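Local coordinates for protein dehalogenase (PDB 6A41) that probably removes halogen from halogenated substrates, using a Rossmann-type fold shared with the short-chain dehydrogenases and reductases, at residues V13-G18 with N184-P189; T21-L26 with K213-G218; E62-V67 with P112-Q117; I8-V13 with A79-D84. All coordinates share one frame; numbering follows the deposited sequence.

Interaction 1 (V13-G18 with N184-P189)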
loop_
_atom_site.group_PDB
_atom_site.type_symbol
_atom_site.label_atom_id
_atom_site.label_comp_id
_atom_site.label_asym_id
_atom_site.label_seq_id
_atom_site.Cartn_x
_atom_site.Cartn_y
_atom_site.Cartn_z
ATOM N N VAL A 13 4.716 -21.412 -21.001
ATOM C CA VAL A 13 6.134 -21.141 -20.909
ATOM C C VAL A 13 6.738 -20.362 -22.075
ATOM O O VAL A 13 7.830 -19.738 -21.926
ATOM C CB VAL A 13 6.945 -22.437 -20.707
ATOM C CG1 VAL A 13 7.182 -23.195 -21.990
ATOM C CG2 VAL A 13 8.240 -22.200 -19.985
ATOM N N GLU A 14 6.053 -20.364 -23.202
ATOM C CA GLU A 14 6.446 -19.557 -24.308
ATOM C C GLU A 14 6.100 -18.122 -24.171
ATOM O O GLU A 14 6.570 -17.361 -24.970
ATOM C CB GLU A 14 5.916 -20.121 -25.697
ATOM C CG GLU A 14 6.489 -21.453 -26.032
ATOM C CD GLU A 14 7.993 -21.394 -26.155
ATOM O OE1 GLU A 14 8.532 -20.593 -26.967
ATOM O OE2 GLU A 14 8.690 -22.160 -25.455
ATOM N N LYS A 15 5.359 -17.708 -23.166
ATOM C CA LYS A 15 5.035 -16.297 -22.958
ATOM C C LYS A 15 5.795 -15.758 -21.774
ATOM O O LYS A 15 6.260 -16.513 -20.911
ATOM C CB LYS A 15 3.562 -16.161 -22.587
ATOM C CG LYS A 15 2.676 -16.411 -23.796
ATOM C CD LYS A 15 1.246 -16.489 -23.366
ATOM C CE LYS A 15 0.472 -15.234 -23.594
ATOM N NZ LYS A 15 0.414 -14.733 -24.985
ATOM N N PHE A 16 5.822 -14.450 -21.734
ATOM C CA PHE A 16 6.121 -13.636 -20.517
ATOM C C PHE A 16 7.376 -14.156 -19.776
ATOM O O PHE A 16 8.459 -14.093 -20.349
ATOM C CB PHE A 16 4.835 -13.679 -19.614
ATOM C CG PHE A 16 4.731 -12.576 -18.549
ATOM C CD1 PHE A 16 5.556 -11.421 -18.562
ATOM C CD2 PHE A 16 3.760 -12.670 -17.604
ATOM C CE1 PHE A 16 5.443 -10.456 -17.596
ATOM C CE2 PHE A 16 3.582 -11.677 -16.678
ATOM C CZ PHE A 16 4.387 -10.575 -16.672
ATOM N N ALA A 17 7.268 -14.693 -18.560
ATOM C CA ALA A 17 8.446 -15.002 -17.773
ATOM C C ALA A 17 8.906 -16.456 -17.933
ATOM O O ALA A 17 9.816 -16.938 -17.222
ATOM C CB ALA A 17 8.167 -14.764 -16.319
ATOM N N GLY A 18 8.312 -17.190 -18.873
ATOM C CA GLY A 18 8.607 -18.660 -18.969
ATOM C C GLY A 18 10.070 -19.050 -19.194
ATOM O O GLY A 18 10.612 -19.986 -18.551
ATOM N N ASN A 184 10.635 -9.122 -22.457
ATOM C CA ASN A 184 9.839 -10.296 -22.573
ATOM C C ASN A 184 9.012 -10.258 -23.770
ATOM O O ASN A 184 8.674 -9.173 -24.240
ATOM C CB ASN A 184 9.038 -10.550 -21.291
ATOM C CG ASN A 184 7.771 -9.777 -21.158
ATOM O OD1 ASN A 184 6.768 -10.145 -21.799
ATOM N ND2 ASN A 184 7.724 -8.814 -20.185
ATOM N N PRO A 185 8.562 -11.425 -24.207
ATOM C CA PRO A 185 7.887 -11.384 -25.499
ATOM C C PRO A 185 6.517 -10.766 -25.553
ATOM O O PRO A 185 6.087 -10.407 -26.653
ATOM C CB PRO A 185 7.890 -12.853 -25.922
ATOM C CG PRO A 185 7.924 -13.610 -24.658
ATOM C CD PRO A 185 8.821 -12.830 -23.781
ATOM N N ASP A 186 5.816 -10.672 -24.431
ATOM C CA ASP A 186 4.439 -10.169 -24.356
ATOM C C ASP A 186 4.320 -8.640 -24.279
ATOM O O ASP A 186 3.547 -8.021 -25.019
ATOM C CB ASP A 186 3.677 -10.875 -23.224
ATOM C CG ASP A 186 3.371 -12.265 -23.628
ATOM O OD1 ASP A 186 4.295 -13.157 -23.576
ATOM O OD2 ASP A 186 2.275 -12.460 -24.193
ATOM N N TYR A 187 5.107 -8.039 -23.402
ATOM C CA TYR A 187 5.001 -6.634 -23.101
ATOM C C TYR A 187 6.216 -5.802 -23.569
ATOM O O TYR A 187 6.046 -4.596 -23.740
ATOM C CB TYR A 187 4.755 -6.483 -21.586
ATOM C CG TYR A 187 3.490 -7.260 -21.171
ATOM C CD1 TYR A 187 2.287 -7.007 -21.767
ATOM C CD2 TYR A 187 3.564 -8.286 -20.299
ATOM C CE1 TYR A 187 1.165 -7.818 -21.500
ATOM C CE2 TYR A 187 2.435 -9.064 -19.952
ATOM C CZ TYR A 187 1.242 -8.779 -20.492
ATOM O OH TYR A 187 0.139 -9.623 -20.227
ATOM N N PHE A 188 7.448 -6.402 -23.635
ATOM C CA PHE A 188 8.671 -5.635 -23.984
ATOM C C PHE A 188 9.463 -6.458 -24.993
ATOM O O PHE A 188 10.504 -6.972 -24.670
ATOM C CB PHE A 188 9.484 -5.231 -22.718
ATOM C CG PHE A 188 8.694 -4.331 -21.836
ATOM C CD1 PHE A 188 8.627 -2.984 -22.120
ATOM C CD2 PHE A 188 7.858 -4.916 -20.829
ATOM C CE1 PHE A 188 7.725 -2.169 -21.388
ATOM C CE2 PHE A 188 6.986 -4.135 -20.106
ATOM C CZ PHE A 188 6.951 -2.743 -20.378
ATOM N N PRO A 189 8.906 -6.634 -26.158
ATOM C CA PRO A 189 9.508 -7.532 -27.116
ATOM C C PRO A 189 10.616 -6.858 -27.892
ATOM O O PRO A 189 10.783 -5.646 -27.780
ATOM C CB PRO A 189 8.329 -7.886 -28.067
ATOM C CG PRO A 189 7.519 -6.635 -28.085
ATOM C CD PRO A 189 7.569 -6.146 -26.631
#

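Interaction 2 (T21-L26 with K213-G218)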
loop_
_atom_site.group_PDB
_atom_site.type_symbol
_atom_site.label_atom_id
_atom_site.label_comp_id
_atom_site.label_asym_id
_atom_site.label_seq_id
_atom_site.Cartn_x
_atom_site.Cartn_y
_atom_site.Cartn_z
ATOM N N THR A 21 12.396 -17.948 -16.267
ATOM C CA THR A 21 12.204 -18.765 -15.141
ATOM C C THR A 21 12.792 -20.174 -15.413
ATOM O O THR A 21 13.420 -20.705 -14.576
ATOM C CB THR A 21 10.732 -18.886 -14.748
ATOM O OG1 THR A 21 10.199 -17.536 -14.535
ATOM C CG2 THR A 21 10.599 -19.702 -13.459
ATOM N N THR A 22 12.556 -20.751 -16.589
ATOM C CA THR A 22 13.090 -22.097 -16.875
ATOM C C THR A 22 14.604 -22.128 -16.693
ATOM O O THR A 22 15.185 -23.015 -16.030
ATOM C CB THR A 22 12.798 -22.465 -18.337
ATOM O OG1 THR A 22 11.410 -22.599 -18.527
ATOM C CG2 THR A 22 13.459 -23.782 -18.710
ATOM N N ARG A 23 15.204 -21.130 -17.318
ATOM C CA ARG A 23 16.669 -20.975 -17.365
ATOM C C ARG A 23 17.314 -20.890 -15.969
ATOM O O ARG A 23 18.302 -21.629 -15.636
ATOM C CB ARG A 23 17.064 -19.726 -18.181
ATOM C CG ARG A 23 18.538 -19.606 -18.408
ATOM C CD ARG A 23 18.997 -18.324 -19.167
ATOM N NE ARG A 23 18.323 -18.306 -20.426
ATOM C CZ ARG A 23 17.325 -17.525 -20.843
ATOM N NH1 ARG A 23 16.820 -16.562 -20.162
ATOM N NH2 ARG A 23 16.838 -17.779 -22.066
ATOM N N ILE A 24 16.785 -20.004 -15.151
ATOM C CA ILE A 24 17.305 -19.880 -13.782
ATOM C C ILE A 24 16.963 -21.096 -12.918
ATOM O O ILE A 24 17.856 -21.558 -12.185
ATOM C CB ILE A 24 16.832 -18.557 -13.135
ATOM C CG1 ILE A 24 17.334 -17.305 -13.913
ATOM C CG2 ILE A 24 17.383 -18.436 -11.723
ATOM C CD1 ILE A 24 18.848 -17.245 -14.098
ATOM N N ALA A 25 15.734 -21.625 -13.006
ATOM C CA ALA A 25 15.349 -22.758 -12.175
ATOM C C ALA A 25 16.325 -23.938 -12.458
ATOM O O ALA A 25 16.803 -24.613 -11.566
ATOM C CB ALA A 25 13.937 -23.142 -12.503
ATOM N N LEU A 26 16.648 -24.152 -13.744
ATOM C CA LEU A 26 17.536 -25.272 -14.126
ATOM C C LEU A 26 18.942 -25.033 -13.590
ATOM O O LEU A 26 19.582 -25.917 -13.096
ATOM C CB LEU A 26 17.501 -25.464 -15.648
ATOM C CG LEU A 26 16.314 -26.062 -16.319
ATOM C CD1 LEU A 26 16.569 -26.052 -17.811
ATOM C CD2 LEU A 26 16.079 -27.478 -15.868
ATOM N N LYS A 213 16.013 -7.633 -17.084
ATOM C CA LYS A 213 16.343 -8.854 -17.779
ATOM C C LYS A 213 15.409 -9.987 -17.446
ATOM O O LYS A 213 14.928 -10.131 -16.286
ATOM C CB LYS A 213 17.783 -9.274 -17.434
ATOM C CG LYS A 213 18.723 -8.221 -18.011
ATOM C CD LYS A 213 20.153 -8.665 -17.951
ATOM C CE LYS A 213 20.577 -9.120 -16.555
ATOM N NZ LYS A 213 22.022 -8.695 -16.329
ATOM N N SER A 214 15.167 -10.848 -18.450
ATOM C CA SER A 214 14.243 -11.944 -18.215
ATOM C C SER A 214 14.879 -12.864 -17.104
ATOM O O SER A 214 14.106 -13.401 -16.303
ATOM C CB SER A 214 13.949 -12.787 -19.482
ATOM O OG SER A 214 15.184 -13.356 -19.820
ATOM N N ASP A 215 16.218 -12.980 -17.043
ATOM C CA ASP A 215 16.908 -13.646 -15.937
ATOM C C ASP A 215 16.748 -13.097 -14.516
ATOM O O ASP A 215 16.884 -13.879 -13.544
ATOM C CB ASP A 215 18.352 -13.817 -16.248
ATOM C CG ASP A 215 18.530 -14.943 -17.330
ATOM O OD1 ASP A 215 17.547 -15.653 -17.757
ATOM O OD2 ASP A 215 19.656 -15.104 -17.743
ATOM N N GLU A 216 16.472 -11.787 -14.434
ATOM C CA GLU A 216 16.186 -11.105 -13.165
ATOM C C GLU A 216 14.791 -11.467 -12.691
ATOM O O GLU A 216 14.592 -11.820 -11.497
ATOM C CB GLU A 216 16.317 -9.563 -13.231
ATOM C CG GLU A 216 17.745 -9.119 -13.303
ATOM C CD GLU A 216 17.999 -7.666 -13.817
ATOM O OE1 GLU A 216 17.252 -7.122 -14.631
ATOM O OE2 GLU A 216 19.013 -7.104 -13.348
ATOM N N LEU A 217 13.847 -11.357 -13.621
ATOM C CA LEU A 217 12.443 -11.843 -13.288
ATOM C C LEU A 217 12.478 -13.313 -12.940
ATOM O O LEU A 217 11.851 -13.723 -11.940
ATOM C CB LEU A 217 11.529 -11.543 -14.430
ATOM C CG LEU A 217 10.047 -11.873 -14.253
ATOM C CD1 LEU A 217 9.483 -11.330 -13.019
ATOM C CD2 LEU A 217 9.248 -11.325 -15.401
ATOM N N GLY A 218 13.211 -14.100 -13.758
ATOM C CA GLY A 218 13.321 -15.550 -13.441
ATOM C C GLY A 218 13.939 -15.846 -12.029
ATOM O O GLY A 218 13.432 -16.721 -11.271
HETATM O O HOH W 1 14.894 -15.346 -21.967
#

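Interaction 3 (E62-V67 with P112-Q117)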
loop_
_atom_site.group_PDB
_atom_site.type_symbol
_atom_site.label_atom_id
_atom_site.label_comp_id
_atom_site.label_asym_id
_atom_site.label_seq_id
_atom_site.Cartn_x
_atom_site.Cartn_y
_atom_site.Cartn_z
ATOM N N GLU A 62 -4.748 -28.976 -22.066
ATOM C CA GLU A 62 -5.900 -28.566 -21.264
ATOM C C GLU A 62 -5.637 -28.745 -19.769
ATOM O O GLU A 62 -4.917 -29.674 -19.344
ATOM C CB GLU A 62 -7.122 -29.292 -21.698
ATOM C CG GLU A 62 -7.488 -29.000 -23.182
ATOM C CD GLU A 62 -7.541 -27.476 -23.502
ATOM O OE1 GLU A 62 -8.025 -26.674 -22.660
ATOM O OE2 GLU A 62 -7.045 -27.030 -24.589
ATOM N N PRO A 63 -6.183 -27.820 -18.938
ATOM C CA PRO A 63 -5.820 -27.742 -17.500
ATOM C C PRO A 63 -5.864 -29.009 -16.688
ATOM O O PRO A 63 -4.841 -29.427 -16.157
ATOM C CB PRO A 63 -6.750 -26.678 -16.952
ATOM C CG PRO A 63 -6.932 -25.790 -18.145
ATOM C CD PRO A 63 -7.106 -26.749 -19.290
ATOM N N ALA A 64 -7.001 -29.630 -16.585
ATOM C CA ALA A 64 -7.114 -30.856 -15.816
ATOM C C ALA A 64 -6.180 -31.979 -16.342
ATOM O O ALA A 64 -5.455 -32.601 -15.545
ATOM C CB ALA A 64 -8.570 -31.293 -15.786
ATOM N N ALA A 65 -6.147 -32.212 -17.645
ATOM C CA ALA A 65 -5.268 -33.250 -18.200
ATOM C C ALA A 65 -3.803 -32.887 -17.983
ATOM O O ALA A 65 -2.937 -33.774 -17.786
ATOM C CB ALA A 65 -5.547 -33.421 -19.719
HETATM N N MSE A 66 -3.503 -31.583 -18.157
HETATM C CA MSE A 66 -2.076 -31.109 -18.038
HETATM C C MSE A 66 -1.594 -31.334 -16.619
HETATM O O MSE A 66 -0.517 -31.853 -16.412
HETATM C CB MSE A 66 -1.928 -29.690 -18.490
HETATM C CG MSE A 66 -0.476 -29.202 -18.494
HETATM SE SE MSE A 66 0.037 -28.617 -16.639
HETATM C CE MSE A 66 -1.158 -26.993 -16.734
ATOM N N VAL A 67 -2.434 -31.029 -15.641
ATOM C CA VAL A 67 -2.069 -31.247 -14.207
ATOM C C VAL A 67 -1.916 -32.691 -13.844
ATOM O O VAL A 67 -0.973 -33.052 -13.148
ATOM C CB VAL A 67 -3.030 -30.501 -13.244
ATOM C CG1 VAL A 67 -2.774 -30.847 -11.781
ATOM C CG2 VAL A 67 -2.805 -29.050 -13.450
ATOM N N PRO A 112 -5.651 -18.724 -13.902
ATOM C CA PRO A 112 -4.710 -19.074 -12.854
ATOM C C PRO A 112 -5.436 -19.528 -11.601
ATOM O O PRO A 112 -4.888 -20.403 -10.906
ATOM C CB PRO A 112 -3.816 -17.849 -12.683
ATOM C CG PRO A 112 -4.619 -16.783 -13.319
ATOM C CD PRO A 112 -5.440 -17.356 -14.371
ATOM N N PHE A 113 -6.652 -19.023 -11.369
ATOM C CA PHE A 113 -7.406 -19.535 -10.222
ATOM C C PHE A 113 -7.749 -21.023 -10.460
ATOM O O PHE A 113 -7.587 -21.845 -9.571
ATOM C CB PHE A 113 -8.701 -18.753 -10.015
ATOM C CG PHE A 113 -9.506 -19.207 -8.851
ATOM C CD1 PHE A 113 -9.083 -18.992 -7.592
ATOM C CD2 PHE A 113 -10.660 -19.910 -9.034
ATOM C CE1 PHE A 113 -9.822 -19.435 -6.482
ATOM C CE2 PHE A 113 -11.391 -20.407 -7.956
ATOM C CZ PHE A 113 -11.028 -20.066 -6.685
ATOM N N ARG A 114 -8.195 -21.323 -11.656
ATOM C CA ARG A 114 -8.474 -22.704 -12.018
ATOM C C ARG A 114 -7.287 -23.632 -11.845
ATOM O O ARG A 114 -7.439 -24.739 -11.275
ATOM C CB ARG A 114 -9.076 -22.749 -13.449
ATOM C CG ARG A 114 -9.342 -24.125 -14.092
ATOM C CD ARG A 114 -10.307 -24.950 -13.305
ATOM N NE ARG A 114 -10.627 -26.228 -14.018
ATOM C CZ ARG A 114 -11.059 -27.353 -13.432
ATOM N NH1 ARG A 114 -11.247 -27.373 -12.134
ATOM N NH2 ARG A 114 -11.218 -28.474 -14.129
ATOM N N LEU A 115 -6.121 -23.206 -12.343
ATOM C CA LEU A 115 -4.933 -23.988 -12.210
ATOM C C LEU A 115 -4.574 -24.190 -10.750
ATOM O O LEU A 115 -4.163 -25.307 -10.384
ATOM C CB LEU A 115 -3.725 -23.421 -12.877
ATOM C CG LEU A 115 -3.673 -23.728 -14.358
ATOM C CD1 LEU A 115 -2.478 -22.996 -14.920
ATOM C CD2 LEU A 115 -3.564 -25.187 -14.768
ATOM N N THR A 116 -4.747 -23.166 -9.922
ATOM C CA THR A 116 -4.496 -23.302 -8.491
ATOM C C THR A 116 -5.436 -24.319 -7.831
ATOM O O THR A 116 -4.975 -25.143 -7.026
ATOM C CB THR A 116 -4.543 -21.963 -7.790
ATOM O OG1 THR A 116 -3.674 -21.047 -8.455
ATOM C CG2 THR A 116 -4.115 -22.039 -6.393
ATOM N N GLN A 117 -6.706 -24.345 -8.232
ATOM C CA GLN A 117 -7.677 -25.299 -7.720
ATOM C C GLN A 117 -7.292 -26.763 -8.043
ATOM O O GLN A 117 -7.452 -27.633 -7.247
ATOM C CB GLN A 117 -9.015 -25.142 -8.424
ATOM C CG GLN A 117 -9.812 -23.987 -7.983
ATOM C CD GLN A 117 -11.205 -24.048 -8.674
ATOM O OE1 GLN A 117 -11.231 -23.911 -9.911
ATOM N NE2 GLN A 117 -12.286 -24.353 -7.919
#

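Interaction 4 (I8-V13 with A79-D84)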
loop_
_atom_site.group_PDB
_atom_site.type_symbol
_atom_site.label_atom_id
_atom_site.label_comp_id
_atom_site.label_asym_id
_atom_site.label_seq_id
_atom_site.Cartn_x
_atom_site.Cartn_y
_atom_site.Cartn_z
ATOM N N ILE A 8 9.174 -27.872 -10.351
ATOM C CA ILE A 8 8.529 -26.598 -10.623
ATOM C C ILE A 8 7.712 -26.735 -11.907
ATOM O O ILE A 8 8.285 -27.052 -12.940
ATOM C CB ILE A 8 9.572 -25.522 -10.770
ATOM C CG1 ILE A 8 10.277 -25.472 -9.419
ATOM C CG2 ILE A 8 8.940 -24.177 -11.061
ATOM C CD1 ILE A 8 11.269 -24.449 -9.286
ATOM N N LEU A 9 6.422 -26.442 -11.866
ATOM C CA LEU A 9 5.627 -26.455 -13.081
ATOM C C LEU A 9 5.430 -25.019 -13.523
ATOM O O LEU A 9 4.914 -24.205 -12.746
ATOM C CB LEU A 9 4.252 -27.032 -12.666
ATOM C CG LEU A 9 3.201 -26.906 -13.719
ATOM C CD1 LEU A 9 3.693 -27.584 -14.986
ATOM C CD2 LEU A 9 1.867 -27.507 -13.151
ATOM N N ILE A 10 5.801 -24.658 -14.734
ATOM C CA ILE A 10 5.663 -23.327 -15.223
ATOM C C ILE A 10 4.601 -23.389 -16.371
ATOM O O ILE A 10 4.690 -24.221 -17.270
ATOM C CB ILE A 10 6.947 -22.803 -15.830
ATOM C CG1 ILE A 10 8.154 -22.889 -14.832
ATOM C CG2 ILE A 10 6.778 -21.337 -16.310
ATOM C CD1 ILE A 10 9.520 -22.613 -15.437
ATOM N N THR A 11 3.582 -22.578 -16.301
ATOM C CA THR A 11 2.582 -22.517 -17.329
ATOM C C THR A 11 2.941 -21.526 -18.436
ATOM O O THR A 11 3.766 -20.639 -18.302
ATOM C CB THR A 11 1.198 -22.132 -16.778
ATOM O OG1 THR A 11 1.238 -20.813 -16.199
ATOM C CG2 THR A 11 0.808 -23.097 -15.693
ATOM N N ASN A 12 2.264 -21.684 -19.559
ATOM C CA ASN A 12 2.403 -20.805 -20.729
ATOM C C ASN A 12 3.837 -20.413 -20.971
ATOM O O ASN A 12 4.185 -19.212 -21.174
ATOM C CB ASN A 12 1.462 -19.634 -20.544
ATOM C CG ASN A 12 0.024 -20.027 -20.279
ATOM O OD1 ASN A 12 -0.628 -20.666 -21.126
ATOM N ND2 ASN A 12 -0.461 -19.749 -19.104
ATOM N N VAL A 13 4.716 -21.412 -21.001
ATOM C CA VAL A 13 6.134 -21.141 -20.909
ATOM C C VAL A 13 6.738 -20.362 -22.075
ATOM O O VAL A 13 7.830 -19.738 -21.926
ATOM C CB VAL A 13 6.945 -22.437 -20.707
ATOM C CG1 VAL A 13 7.182 -23.195 -21.990
ATOM C CG2 VAL A 13 8.240 -22.200 -19.985
ATOM N N ALA A 79 6.301 -26.397 -6.716
ATOM C CA ALA A 79 5.902 -25.047 -6.999
ATOM C C ALA A 79 5.151 -24.910 -8.306
ATOM O O ALA A 79 5.541 -25.567 -9.345
ATOM C CB ALA A 79 7.157 -24.165 -7.120
ATOM N N LEU A 80 4.071 -24.157 -8.266
ATOM C CA LEU A 80 3.344 -23.754 -9.454
ATOM C C LEU A 80 3.707 -22.325 -9.800
ATOM O O LEU A 80 3.433 -21.397 -8.981
ATOM C CB LEU A 80 1.860 -23.902 -9.302
ATOM C CG LEU A 80 0.883 -23.273 -10.319
ATOM C CD1 LEU A 80 1.136 -23.982 -11.665
ATOM C CD2 LEU A 80 -0.553 -23.421 -9.895
ATOM N N VAL A 81 4.196 -22.094 -10.997
ATOM C CA VAL A 81 4.404 -20.741 -11.446
ATOM C C VAL A 81 3.324 -20.417 -12.453
ATOM O O VAL A 81 3.330 -20.990 -13.608
ATOM C CB VAL A 81 5.809 -20.593 -12.078
ATOM C CG1 VAL A 81 5.984 -19.226 -12.660
ATOM C CG2 VAL A 81 6.900 -20.905 -11.083
ATOM N N ASN A 82 2.346 -19.629 -12.049
ATOM C CA ASN A 82 1.227 -19.301 -12.921
ATOM C C ASN A 82 1.710 -18.088 -13.765
ATOM O O ASN A 82 1.650 -16.993 -13.294
ATOM C CB ASN A 82 0.021 -18.894 -12.141
ATOM C CG ASN A 82 -0.847 -20.050 -11.630
ATOM O OD1 ASN A 82 -1.244 -20.034 -10.465
ATOM N ND2 ASN A 82 -1.281 -20.860 -12.493
ATOM N N ASN A 83 2.186 -18.337 -14.971
ATOM C CA ASN A 83 2.754 -17.403 -15.889
ATOM C C ASN A 83 1.681 -17.058 -16.937
ATOM O O ASN A 83 1.438 -17.766 -17.861
ATOM C CB ASN A 83 4.005 -18.017 -16.467
ATOM C CG ASN A 83 4.621 -17.180 -17.554
ATOM O OD1 ASN A 83 5.001 -16.005 -17.329
ATOM N ND2 ASN A 83 4.768 -17.752 -18.717
ATOM N N ASP A 84 0.944 -15.996 -16.656
ATOM C CA ASP A 84 -0.270 -15.627 -17.362
ATOM C C ASP A 84 -0.081 -14.252 -18.004
ATOM O O ASP A 84 0.441 -13.323 -17.371
ATOM C CB ASP A 84 -1.473 -15.637 -16.382
ATOM C CG ASP A 84 -1.517 -16.942 -15.600
ATOM O OD1 ASP A 84 -1.792 -17.976 -16.216
ATOM O OD2 ASP A 84 -1.179 -16.913 -14.386
HETATM O O HOH W 2 -1.281 -20.209 -15.266
HETATM O O HOH W 3 -2.651 -21.010 -17.564
#

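Interaction 1 (V13-G18 with N184-P189)
F16 meets D186, N184 and Y187 where two loops face each other past the ends of strands 7-10 and 172-179. Its backbone N donates to D186 OD1 (2.7 Å). F16 CB lies 4.0 Å from D186 OD1. With CG anti to the backbone N (chi1 -161°), F16 CD1 comes to N184 OD1 at 3.7 Å, the ring and amide planes being 56° apart. F16 CE1 then reaches Y187 CD2 at 3.9 Å, and CZ lies near Y187 CE2. The pair is T-shaped: the tyrosine turns its edge to the phenylalanine face, with planes at 90°. D186 uses its other oxygen on K15, whose NZ makes a salt bridge to D186 OD2 (3.0 Å) on the syn side. N184 OD1 in turn accepts from the N atoms of D186 and Y187, an Asx turn that shapes this loop, while its ND2 bonds to V182 O. An alanine in place of D186 would probably leave K15 NZ without its counter-charge and F16 N without its acceptor, letting the loops shift apart. One carboxylate thus serves both a lysine and a backbone N-H, and the T-shaped rings close the apolar side of the contact.

Interaction 2 (T21-L26 with K213-G218)
The guanidinium of R23 takes its partners at the edge: D215 OD1 and water 1 both lie there, in its plane. R23 NH1 donates to D215 OD1 at 2.7 Å in a nearly straight salt bridge (166° at the hydrogen). The carboxylate is turned 53° from the guanidinium, so one oxygen is gripped, on its syn side, and the two groups do not pair flat. Water 1 accepts from R23 NH1 (2.9 Å) and is also hydrogen-bonded to S214 OG, bridging the two helices a second time. An arginine suits this place because its aliphatic part passes along D215, with R23 CD 3.4 Å from D215 OD1, while the charged end stays at the partly exposed margin with the carboxylate and the water. A leucine in place of R23 would probably leave the D215 carboxylate without its positive mate and break the water link to S214. Beside it, I24 lays CG1 against D215 O at 3.5 Å, while I24 CD1 lies 4.0 Å from D215 CG. T21 CA and G218 CA are 3.8 Å apart, and G218 suits this place: a CB would come tight against T21 N and I24 CG1. That closeness lets the helix axes approach to 8.1 Å, crossing at -60°. Helices 18-27 and 214-225 thus pack on the same side of the sheet: T21 rests on I10 of strand 7-10 and on I221, I24 on C222, and L217 on V177 of strand 172-179.

Interaction 3 (E62-V67 with P112-Q117)
P63 and L115 mark the nearest backbone approach, 6.5 Å between their CA atoms, as the axes of 63-67 and 112-117 pass 10.2 Å apart with their directions 43° from parallel. These are two helices of the Rossmann-type layer on one side of the parallel sheet, and the joint is almost wholly apolar. L115 carries it with one methyl: CD2 lies 3.6 Å from CE of M66, a selenomethionine, 4.1 Å from P63 CB and 4.2 Å from V67 CG2. The long, flexible M66 suits its buried place because bends at chi2 and chi3 bring its terminal methyl to L115, the two side chains crossing at about a right angle. P63 fits the first turn of its helix, where a proline gives up no backbone hydrogen bond. R114 extends its guanidinium to A64, whose single methyl CB meets R114 NH2 at 4.2 Å. Helix 98-126 also meets the third subunit, R114 packing on I98 and F113 meeting F101 of that chain edge-to-face. Within 112-117, P112 O accepts twice from T116: from the backbone N at 2.9 Å and from OG1 at 2.8 Å, the two donors reaching it from opposite faces of its carbonyl plane.

Interaction 4 (I8-V13 with A79-D84)
T11 OG1 is gripped by several groups: it accepts from N83 N at 2.9 Å and is hydrogen-bonded to water 2 at 2.8 Å. The same water accepts from N82 ND2 and donates to D84 OD1, so a threonine, an asparagine and an aspartate share one molecule. OG1 reaches this hub because chi1 of 62° places it between the backbone N and the carbonyl carbon. Before it, strands 8-10 and 79-83 run parallel as the central neighbours of the Rossmann sheet. L9 lies between A79 and V81 in the ladder: L9 N donates to A79 O (2.8 Å) and L9 O accepts from V81 N; T11 N then donates to V81 O (3.1 Å). I8, I10, A79 and V81 share one face of the sheet, with I8 CG2 3.9 Å from V81 CG2. L9 and L80 lie side by side on the other, small, beta-branched and leucine side chains filling the buried layers. Beyond the ladder, asparagine amides take over: N83 ND2 donates to T11 O (3.1 Å), and N12 ND2 donates to N83 O (3.0 Å). N83 also holds K15 O and A17 N, as expected of the asparagine-rich turn that follows the fourth strand in short-chain dehydrogenases. Side-chain amides and a hydroxyl therefore continue the sheet's bonding past its last backbone pair, fixing the loop that leaves strand 7-10.

How the interactions relate
Interaction 4 forms the centre of the Rossmann-type sheet, and the others build outward from it. Interaction 1, about 13 Å away between centres, continues from strand 7-10 into the following loop; the two contacts share V13 and meet through N83. Interaction 2 lies on one side of the sheet and interaction 3 on the other, their centres about 23 Å apart: T21 and T22 pack on I10, whereas L115 packs on T11 and N82. Along the chain, interaction 3 is nested within the loops closed by interactions 1 and 2, and the other pairs cross. N-terminal strand, loop and helix are thereby joined to distant parts of the chain.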